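Side-chain contacts in maltose-binding protein MalE1 (Thermotoga maritima, PDB 6DTU), which binds maltotetraose as a periplasmic-type sugar-binding protein and probably delivers malto-oligosaccharides to a membrane transporter: residues 112-117 with 231-236; 132-137 with 223-228. All coordinates share one frame; numbering follows the deposited sequence. Where two conformers were deposited one is given.

Contact 1 of 2, residues 112-117 with 231-236. With GLC (alpha-D-glucopyranose), chain C; GLC (alpha-D-glucopyranose), chain B.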
ATOM      1  N   ALA A 112       7.457   6.114  -2.159  1.00 15.13           N
ATOM      2  CA  ALA A 112       8.536   7.090  -2.139  1.00 14.79           C
ATOM      3  C   ALA A 112       9.285   6.995  -3.459  1.00 14.01           C
ATOM      4  O   ALA A 112       8.992   6.143  -4.309  1.00 14.74           O
ATOM      5  CB  ALA A 112       9.495   6.843  -0.964  1.00 15.18           C
ATOM      6  N   LEU A 113      10.244   7.889  -3.658  1.00 13.30           N
ATOM      7  CA  LEU A 113      11.125   7.760  -4.808  1.00 13.60           C
ATOM      8  C   LEU A 113      12.177   6.713  -4.483  1.00 15.05           C
ATOM      9  O   LEU A 113      12.910   6.837  -3.497  1.00 16.03           O
ATOM     10  CB  LEU A 113      11.797   9.084  -5.141  1.00 14.71           C
ATOM     11  CG  LEU A 113      12.691   9.117  -6.368  1.00 17.34           C
ATOM     12  CD1 LEU A 113      11.849   9.118  -7.620  1.00 18.34           C
ATOM     13  CD2 LEU A 113      13.541  10.386  -6.281  1.00 18.73           C
ATOM     14  N   ILE A 114      12.213   5.649  -5.277  1.00 13.38           N
ATOM     15  CA  ILE A 114      13.262   4.644  -5.211  1.00 16.07           C
ATOM     16  C   ILE A 114      14.108   4.833  -6.456  1.00 14.49           C
ATOM     17  O   ILE A 114      13.576   4.903  -7.568  1.00 14.63           O
ATOM     18  CB  ILE A 114      12.680   3.223  -5.169  1.00 13.59           C
ATOM     19  CG1 ILE A 114      11.730   3.091  -3.985  1.00 14.90           C
ATOM     20  CG2 ILE A 114      13.817   2.191  -5.052  1.00 14.89           C
ATOM     21  CD1 ILE A 114      11.013   1.782  -3.989  1.00 16.22           C
ATOM     22  N   TYR A 115      15.412   4.974  -6.280  1.00 15.84           N
ATOM     23  CA  TYR A 115      16.251   5.317  -7.417  1.00 16.40           C
ATOM     24  C   TYR A 115      17.494   4.439  -7.482  1.00 15.17           C
ATOM     25  O   TYR A 115      18.017   3.989  -6.459  1.00 16.76           O
ATOM     26  CB  TYR A 115      16.607   6.821  -7.415  1.00 16.06           C
ATOM     27  CG  TYR A 115      17.386   7.251  -6.177  1.00 17.34           C
ATOM     28  CD1 TYR A 115      18.770   7.392  -6.226  1.00 19.83           C
ATOM     29  CD2 TYR A 115      16.741   7.474  -4.955  1.00 16.92           C
ATOM     30  CE1 TYR A 115      19.492   7.768  -5.101  1.00 20.74           C
ATOM     31  CE2 TYR A 115      17.454   7.863  -3.819  1.00 20.96           C
ATOM     32  CZ  TYR A 115      18.838   8.008  -3.905  1.00 21.29           C
ATOM     33  OH  TYR A 115      19.578   8.378  -2.791  1.00 24.95           O
ATOM     34  N   ASN A 116      17.933   4.149  -8.708  1.00 16.23           N
ATOM     35  CA  ASN A 116      19.119   3.330  -8.959  1.00 16.50           C
ATOM     36  C   ASN A 116      20.346   4.240  -9.009  1.00 15.56           C
ATOM     37  O   ASN A 116      20.479   5.063  -9.921  1.00 15.75           O
ATOM     38  CB  ASN A 116      18.943   2.566 -10.272  1.00 16.25           C
ATOM     39  CG  ASN A 116      20.072   1.584 -10.551  1.00 13.88           C
ATOM     40  OD1 ASN A 116      21.209   1.788 -10.143  1.00 16.04           O
ATOM     41  ND2 ASN A 116      19.747   0.509 -11.257  1.00 16.00           N
ATOM     42  N   LYS A 117      21.258   4.065  -8.046  1.00 16.74           N
ATOM     43  CA  LYS A 117      22.389   4.978  -7.913  1.00 17.80           C
ATOM     44  C   LYS A 117      23.375   4.862  -9.064  1.00 16.87           C
ATOM     45  O   LYS A 117      24.190   5.771  -9.260  1.00 17.97           O
ATOM     46  CB  LYS A 117      23.102   4.764  -6.578  1.00 16.83           C
ATOM     47  CG  LYS A 117      22.275   5.185  -5.360  1.00 18.99           C
ATOM     48  CD  LYS A 117      22.983   4.841  -4.056  1.00 19.77           C
ATOM     49  CE  LYS A 117      22.146   5.241  -2.842  1.00 23.03           C
ATOM     50  NZ  LYS A 117      22.776   4.785  -1.562  1.00 27.71           N
ATOM     51  N   TRP A 231       7.582  -2.563   0.223  1.00 15.28           N
ATOM     52  CA  TRP A 231       7.374  -3.953  -0.148  1.00 14.83           C
ATOM     53  C   TRP A 231       8.217  -4.372  -1.338  1.00 15.51           C
ATOM     54  O   TRP A 231       8.376  -5.570  -1.567  1.00 15.26           O
ATOM     55  CB  TRP A 231       5.898  -4.166  -0.513  1.00 11.34           C
ATOM     56  CG  TRP A 231       5.379  -3.212  -1.564  1.00 12.65           C
ATOM     57  CD1 TRP A 231       5.524  -3.329  -2.916  1.00 13.92           C
ATOM     58  CD2 TRP A 231       4.651  -1.992  -1.345  1.00 12.33           C
ATOM     59  NE1 TRP A 231       4.929  -2.271  -3.549  1.00 13.67           N
ATOM     60  CE2 TRP A 231       4.393  -1.426  -2.610  1.00 11.24           C
ATOM     61  CE3 TRP A 231       4.215  -1.313  -0.202  1.00 13.95           C
ATOM     62  CZ2 TRP A 231       3.695  -0.219  -2.771  1.00 13.19           C
ATOM     63  CZ3 TRP A 231       3.518  -0.123  -0.363  1.00 12.98           C
ATOM     64  CH2 TRP A 231       3.285   0.422  -1.639  1.00 13.36           C
ATOM     65  N   ALA A 232       8.745  -3.431  -2.116  1.00 13.63           N
ATOM     66  CA  ALA A 232       9.465  -3.774  -3.333  1.00 14.52           C
ATOM     67  C   ALA A 232      10.972  -3.899  -3.148  1.00 13.25           C
ATOM     68  O   ALA A 232      11.641  -4.438  -4.037  1.00 14.39           O
ATOM     69  CB  ALA A 232       9.154  -2.741  -4.419  1.00 13.77           C
ATOM     70  N   ILE A 233      11.501  -3.479  -1.999  1.00 15.27           N
ATOM     71  CA  ILE A 233      12.923  -3.232  -1.818  1.00 15.43           C
ATOM     72  C   ILE A 233      13.727  -4.519  -1.699  1.00 17.93           C
ATOM     73  O   ILE A 233      14.841  -4.617  -2.233  1.00 14.81           O
ATOM     74  CB  ILE A 233      13.095  -2.332  -0.591  1.00 17.90           C
ATOM     75  CG1 ILE A 233      12.677  -0.903  -0.934  1.00 18.92           C
ATOM     76  CG2 ILE A 233      14.492  -2.472   0.003  1.00 22.36           C
ATOM     77  CD1 ILE A 233      13.448  -0.312  -2.030  1.00 21.90           C
ATOM     78  N   LYS A 234      13.218  -5.511  -0.964  1.00 15.18           N
ATOM     79  CA  LYS A 234      13.994  -6.734  -0.777  1.00 14.51           C
ATOM     80  C   LYS A 234      14.303  -7.393  -2.107  1.00 16.50           C
ATOM     81  O   LYS A 234      15.427  -7.839  -2.344  1.00 15.06           O
ATOM     82  CB  LYS A 234      13.259  -7.718   0.130  1.00 17.75           C
ATOM     83  CG  LYS A 234      14.109  -8.949   0.431  1.00 17.68           C
ATOM     84  CD  LYS A 234      13.427  -9.908   1.380  1.00 17.90           C
ATOM     85  CE  LYS A 234      14.406 -10.946   1.930  1.00 22.59           C
ATOM     86  NZ  LYS A 234      15.109 -11.717   0.865  1.00 25.01           N
ATOM     87  N   ALA A 235      13.329  -7.419  -3.015  1.00 15.04           N
ATOM     88  CA  ALA A 235      13.585  -8.015  -4.324  1.00 15.46           C
ATOM     89  C   ALA A 235      14.636  -7.223  -5.090  1.00 14.13           C
ATOM     90  O   ALA A 235      15.472  -7.804  -5.800  1.00 15.41           O
ATOM     91  CB  ALA A 235      12.278  -8.117  -5.118  1.00 16.02           C
ATOM     92  N   TYR A 236      14.635  -5.895  -4.956  1.00 13.23           N
ATOM     93  CA  TYR A 236      15.648  -5.103  -5.649  1.00 13.85           C
ATOM     94  C   TYR A 236      17.032  -5.361  -5.064  1.00 17.17           C
ATOM     95  O   TYR A 236      18.026  -5.455  -5.799  1.00 14.94           O
ATOM     96  CB  TYR A 236      15.310  -3.607  -5.597  1.00 16.09           C
ATOM     97  CG  TYR A 236      13.971  -3.196  -6.147  1.00 13.29           C
ATOM     98  CD1 TYR A 236      13.301  -3.956  -7.109  1.00 13.71           C
ATOM     99  CD2 TYR A 236      13.368  -2.038  -5.693  1.00 12.21           C
ATOM    100  CE1 TYR A 236      12.058  -3.552  -7.594  1.00 14.81           C
ATOM    101  CE2 TYR A 236      12.132  -1.618  -6.178  1.00 13.15           C
ATOM    102  CZ  TYR A 236      11.487  -2.387  -7.126  1.00 11.64           C
ATOM    103  OH  TYR A 236      10.245  -1.980  -7.580  1.00 13.23           O
TER
HETATM  104  C1  GLC C   2       0.663  -1.928  -2.324  1.00 12.63           C
HETATM  105  C2  GLC C   2       0.040  -1.322  -1.120  1.00 12.95           C
HETATM  106  C3  GLC C   2      -1.412  -1.472  -1.143  1.00 13.78           C
HETATM  107  C4  GLC C   2      -2.011  -0.845  -2.386  1.00 10.93           C
HETATM  108  C5  GLC C   2      -1.365  -1.414  -3.685  1.00 11.85           C
HETATM  109  C6  GLC C   2      -1.722  -0.667  -4.856  1.00 13.17           C
HETATM  110  O2  GLC C   2       0.533  -2.065   0.033  1.00 14.30           O
HETATM  111  O3  GLC C   2      -2.023  -0.765   0.000  1.00 12.94           O
HETATM  112  O4  GLC C   2      -3.442  -1.174  -2.470  1.00 15.28           O
HETATM  113  O5  GLC C   2       0.141  -1.254  -3.516  1.00 14.15           O
HETATM  114  O6  GLC C   2      -1.357  -1.423  -6.000  1.00 17.84           O
HETATM  115  C1  GLC B   1       2.651  -6.739  -2.861  1.00 18.36           C
HETATM  116  C2  GLC B   1       2.573  -6.080  -1.542  1.00 12.38           C
HETATM  117  C3  GLC B   1       1.417  -5.172  -1.444  1.00 14.23           C
HETATM  118  C4  GLC B   1       1.446  -4.144  -2.520  1.00 12.37           C
HETATM  119  C5  GLC B   1       1.411  -4.827  -3.914  1.00 13.32           C
HETATM  120  C6  GLC B   1       1.633  -3.951  -4.982  1.00 17.14           C
HETATM  121  O1  GLC B   1       1.562  -7.589  -3.033  1.00 21.14           O
HETATM  122  O2  GLC B   1       2.483  -7.144  -0.539  1.00 15.09           O
HETATM  123  O3  GLC B   1       1.489  -4.542  -0.113  1.00 13.99           O
HETATM  124  O4  GLC B   1       0.290  -3.272  -2.398  1.00 13.10           O
HETATM  125  O5  GLC B   1       2.633  -5.758  -3.930  1.00 15.94           O
HETATM  126  O6  GLC B   1       1.433  -4.664  -6.207  1.00 20.13           O
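The Y236 ring meets I114 at its edge: CE2 lies 4.2 Å from I114 CD1, which sits near the ring plane, and the two side chains run at about a right angle. Over the centre of one ring face, 3.2 Å above the plane, lies the carbonyl oxygen of A232, one turn earlier in the chain. The flat indole of W231 serves the sugar instead. One of its faces carries two glucose units, joined through O4 of the chain B unit and C1 of the chain C unit. The chain C unit comes closer, with its C1 3.5 Å from W231 CZ2, over the six-membered part; the chain B unit lies by the pyrrole part, its O5 3.9 Å from W231 CD1. With chi1 at 54°, CG of W231 stands between the backbone N and the carbonyl carbon, and the indole is held face-on to the sugar. Replacing this tryptophan by an alanine would probably strip both glucose units of the flat surface beneath them and leave a gap beside R301.

Helix 233-238 belongs to a beta-alpha-beta crossover in a lobe of the periplasmic-binding-protein fold: it links the parallel strands 223-228 and 243-246, with the antiparallel strand 112-116 running between them. I114 is that strand's apolar partner for the helix. With chi1 at -57° and chi2 at 173°, its longer branch extends away from the strand, and CD1 reaches I233 CD1 at 3.8 Å. The same I233 methyl also lies 3.9 Å from I114 CG2, so it covers both branches. F218 of helix 211-219 packs against I114 and meets the Y236 ring too, while the Y236 hydroxyl is hydrogen-bonded to D215 and N228.

Contact 2 of 2, residues 132-137 with 223-228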
ATOM      1  N   GLU A 132      13.853  16.443 -15.968  1.00 18.39           N
ATOM      2  CA  GLU A 132      15.066  16.649 -16.758  1.00 17.68           C
ATOM      3  C   GLU A 132      15.971  15.421 -16.698  1.00 18.50           C
ATOM      4  O   GLU A 132      16.477  14.953 -17.723  1.00 20.36           O
ATOM      5  CB  GLU A 132      15.810  17.873 -16.233  1.00 20.83           C
ATOM      6  CG  GLU A 132      17.199  18.082 -16.831  1.00 30.43           C
ATOM      7  CD  GLU A 132      17.564  19.556 -16.912  1.00 23.66           C
ATOM      8  OE1 GLU A 132      17.625  20.207 -15.853  1.00 35.46           O
ATOM      9  OE2 GLU A 132      17.743  20.077 -18.035  1.00 36.03           O
ATOM     10  N   ILE A 133      16.179  14.888 -15.497  1.00 20.23           N
ATOM     11  CA  ILE A 133      17.041  13.718 -15.334  1.00 20.24           C
ATOM     12  C   ILE A 133      16.485  12.523 -16.096  1.00 20.91           C
ATOM     13  O   ILE A 133      17.230  11.776 -16.736  1.00 19.22           O
ATOM     14  CB  ILE A 133      17.249  13.416 -13.838  1.00 19.12           C
ATOM     15  CG1 ILE A 133      18.057  14.538 -13.198  1.00 22.14           C
ATOM     16  CG2 ILE A 133      17.969  12.102 -13.623  1.00 21.38           C
ATOM     17  CD1 ILE A 133      18.073  14.471 -11.695  1.00 27.21           C
ATOM     18  N   ALA A 134      15.172  12.309 -16.022  1.00 18.76           N
ATOM     19  CA  ALA A 134      14.560  11.193 -16.735  1.00 17.98           C
ATOM     20  C   ALA A 134      14.702  11.353 -18.241  1.00 18.38           C
ATOM     21  O   ALA A 134      14.997  10.384 -18.950  1.00 18.03           O
ATOM     22  CB  ALA A 134      13.094  11.077 -16.346  1.00 18.12           C
ATOM     23  N   LYS A 135      14.466  12.564 -18.753  1.00 20.88           N
ATOM     24  CA  LYS A 135      14.653  12.808 -20.180  1.00 22.51           C
ATOM     25  C   LYS A 135      16.088  12.518 -20.594  1.00 18.89           C
ATOM     26  O   LYS A 135      16.332  11.894 -21.635  1.00 23.22           O
ATOM     27  CB  LYS A 135      14.322  14.259 -20.514  1.00 20.58           C
ATOM     28  CG  LYS A 135      12.862  14.614 -20.496  1.00 26.09           C
ATOM     29  CD  LYS A 135      12.636  16.099 -20.808  1.00 27.38           C
ATOM     30  CE  LYS A 135      11.154  16.441 -20.855  1.00 31.37           C
ATOM     31  NZ  LYS A 135      10.950  17.912 -21.018  1.00 37.61           N
ATOM     32  N   GLN A 136      17.055  12.967 -19.789  1.00 20.79           N
ATOM     33  CA  GLN A 136      18.455  12.711 -20.101  1.00 20.89           C
ATOM     34  C   GLN A 136      18.740  11.215 -20.171  1.00 22.10           C
ATOM     35  O   GLN A 136      19.397  10.744 -21.104  1.00 22.90           O
ATOM     36  CB  GLN A 136      19.352  13.415 -19.087  1.00 21.00           C
ATOM     37  CG  GLN A 136      20.832  13.245 -19.400  1.00 29.04           C
ATOM     38  CD  GLN A 136      21.760  13.812 -18.343  1.00 33.87           C
ATOM     39  OE1 GLN A 136      21.329  14.494 -17.411  1.00 33.82           O
ATOM     40  NE2 GLN A 136      23.054  13.598 -18.533  1.00 33.63           N
ATOM     41  N   ILE A 137      18.225  10.452 -19.206  1.00 18.36           N
ATOM     42  CA  ILE A 137      18.434   9.003 -19.181  0.53 21.51           C
ATOM     43  C   ILE A 137      17.789   8.344 -20.392  1.00 20.47           C
ATOM     44  O   ILE A 137      18.375   7.460 -21.033  1.00 21.13           O
ATOM     45  CB  ILE A 137      17.886   8.419 -17.864  0.53 20.26           C
ATOM     46  CG1 ILE A 137      18.650   8.971 -16.656  0.53 21.37           C
ATOM     47  CG2 ILE A 137      17.906   6.892 -17.898  0.53 20.38           C
ATOM     48  CD1 ILE A 137      20.043   8.409 -16.506  0.53 21.24           C
ATOM     49  N   ALA A 223      15.659   0.736 -15.017  1.00 17.26           N
ATOM     50  CA  ALA A 223      14.927   1.948 -14.673  1.00 16.37           C
ATOM     51  C   ALA A 223      15.695   2.754 -13.631  1.00 15.05           C
ATOM     52  O   ALA A 223      16.131   2.222 -12.604  1.00 16.02           O
ATOM     53  CB  ALA A 223      13.479   1.676 -14.229  1.00 17.02           C
ATOM     54  N   ALA A 224      15.838   4.047 -13.892  1.00 16.60           N
ATOM     55  CA  ALA A 224      16.638   4.884 -13.014  1.00 14.90           C
ATOM     56  C   ALA A 224      15.866   5.303 -11.766  1.00 13.98           C
ATOM     57  O   ALA A 224      16.444   5.354 -10.675  1.00 16.44           O
ATOM     58  CB  ALA A 224      17.141   6.099 -13.781  1.00 15.91           C
ATOM     59  N   MET A 225      14.580   5.637 -11.910  1.00 15.41           N
ATOM     60  CA  MET A 225      13.780   6.166 -10.815  1.00 16.03           C
ATOM     61  C   MET A 225      12.363   5.641 -10.920  1.00 16.14           C
ATOM     62  O   MET A 225      11.777   5.644 -12.009  1.00 16.01           O
ATOM     63  CB  MET A 225      13.685   7.689 -10.907  1.00 16.01           C
ATOM     64  CG  MET A 225      15.024   8.379 -10.705  1.00 15.29           C
ATOM     65  SD  MET A 225      14.964  10.175 -10.935  1.00 17.27           S
ATOM     66  CE  MET A 225      14.564  10.337 -12.676  1.00 18.63           C
ATOM     67  N   ILE A 226      11.792   5.266  -9.774  1.00 15.51           N
ATOM     68  CA  ILE A 226      10.394   4.868  -9.700  1.00 15.90           C
ATOM     69  C   ILE A 226       9.739   5.467  -8.464  1.00 13.81           C
ATOM     70  O   ILE A 226      10.402   5.967  -7.552  1.00 15.92           O
ATOM     71  CB  ILE A 226      10.205   3.339  -9.704  1.00 13.64           C
ATOM     72  CG1 ILE A 226      10.837   2.724  -8.453  1.00 12.92           C
ATOM     73  CG2 ILE A 226      10.768   2.740 -10.996  1.00 16.38           C
ATOM     74  CD1 ILE A 226      10.612   1.222  -8.371  1.00 12.13           C
ATOM     75  N   ILE A 227       8.412   5.430  -8.451  1.00 14.31           N
ATOM     76  CA  ILE A 227       7.647   5.721  -7.244  1.00 14.04           C
ATOM     77  C   ILE A 227       6.957   4.439  -6.809  1.00 14.38           C
ATOM     78  O   ILE A 227       6.021   3.969  -7.465  1.00 13.86           O
ATOM     79  CB  ILE A 227       6.655   6.874  -7.430  1.00 12.66           C
ATOM     80  CG1 ILE A 227       7.429   8.170  -7.675  1.00 15.71           C
ATOM     81  CG2 ILE A 227       5.831   7.028  -6.158  1.00 15.36           C
ATOM     82  CD1 ILE A 227       6.538   9.387  -7.939  1.00 17.12           C
ATOM     83  N   ASN A 228       7.427   3.870  -5.700  1.00 13.39           N
ATOM     84  CA  ASN A 228       6.958   2.573  -5.232  1.00 13.22           C
ATOM     85  C   ASN A 228       7.222   2.487  -3.734  1.00 13.97           C
ATOM     86  O   ASN A 228       7.857   3.362  -3.147  1.00 12.81           O
ATOM     87  CB  ASN A 228       7.681   1.443  -5.971  1.00 13.75           C
ATOM     88  CG  ASN A 228       6.924   0.129  -5.935  1.00 14.20           C
ATOM     89  OD1 ASN A 228       5.838   0.023  -5.370  1.00 13.02           O
ATOM     90  ND2 ASN A 228       7.496  -0.884  -6.562  1.00 13.67           N
TER
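M225 and the helix residues I133 and A134 meet through a single methyl. Its CE lies 4.0 Å from I133 CG2 and equally far from A134 CB, so the end of the methionine rests where two successive residues of the helix present their carbon atoms. It also comes 3.9 Å from A134 N, close against the helix backbone. The thioether chain runs straight through chi2 (176°) and then bends at chi3 (-65°), which points the methyl at the helix backbone beside A134. I133 and M225 cross at about a right angle. A second apolar touch is looser: I137 CG2 stands 4.3 Å from A224 CB, and as I137 was deposited in two conformers this pair is the less certain one.

No hydrogen bond crosses from helix to strand; each side's backbone bonds stay within its own helix or sheet, as with I137 N to I133 O at 3.0 Å. Van der Waals contact alone does the work.

Helix 127-140 lies against one face of the four-stranded sheet. There M225 also packs on L113 and Y115 of strand 112-116, and on F148 of strand 146-149, which touches A134 as well. I226, the next residue along, instead packs on M214 and F218 of helix 211-219, so helices cover the sheet on both faces.

Both contacts pack helix against the same four-stranded sheet, in which strands 112-116 and 223-228 are neighbours, joined by backbone hydrogen bonds such as N116 N to A224 O (2.7 Å) and I114 O to I226 N (2.9 Å). Their centres are about 13 Å apart. Both are buried, but contact 1 lies nearer the middle of the molecule, whereas contact 2 sits farther out and includes the partly exposed I133. Each is apolar across its interface: isoleucine methyls in both, meeting an aromatic edge in contact 1 and alanine in contact 2, where a methionine methyl also packs against the helix. Contact 1 alone includes a residue of the sugar pocket.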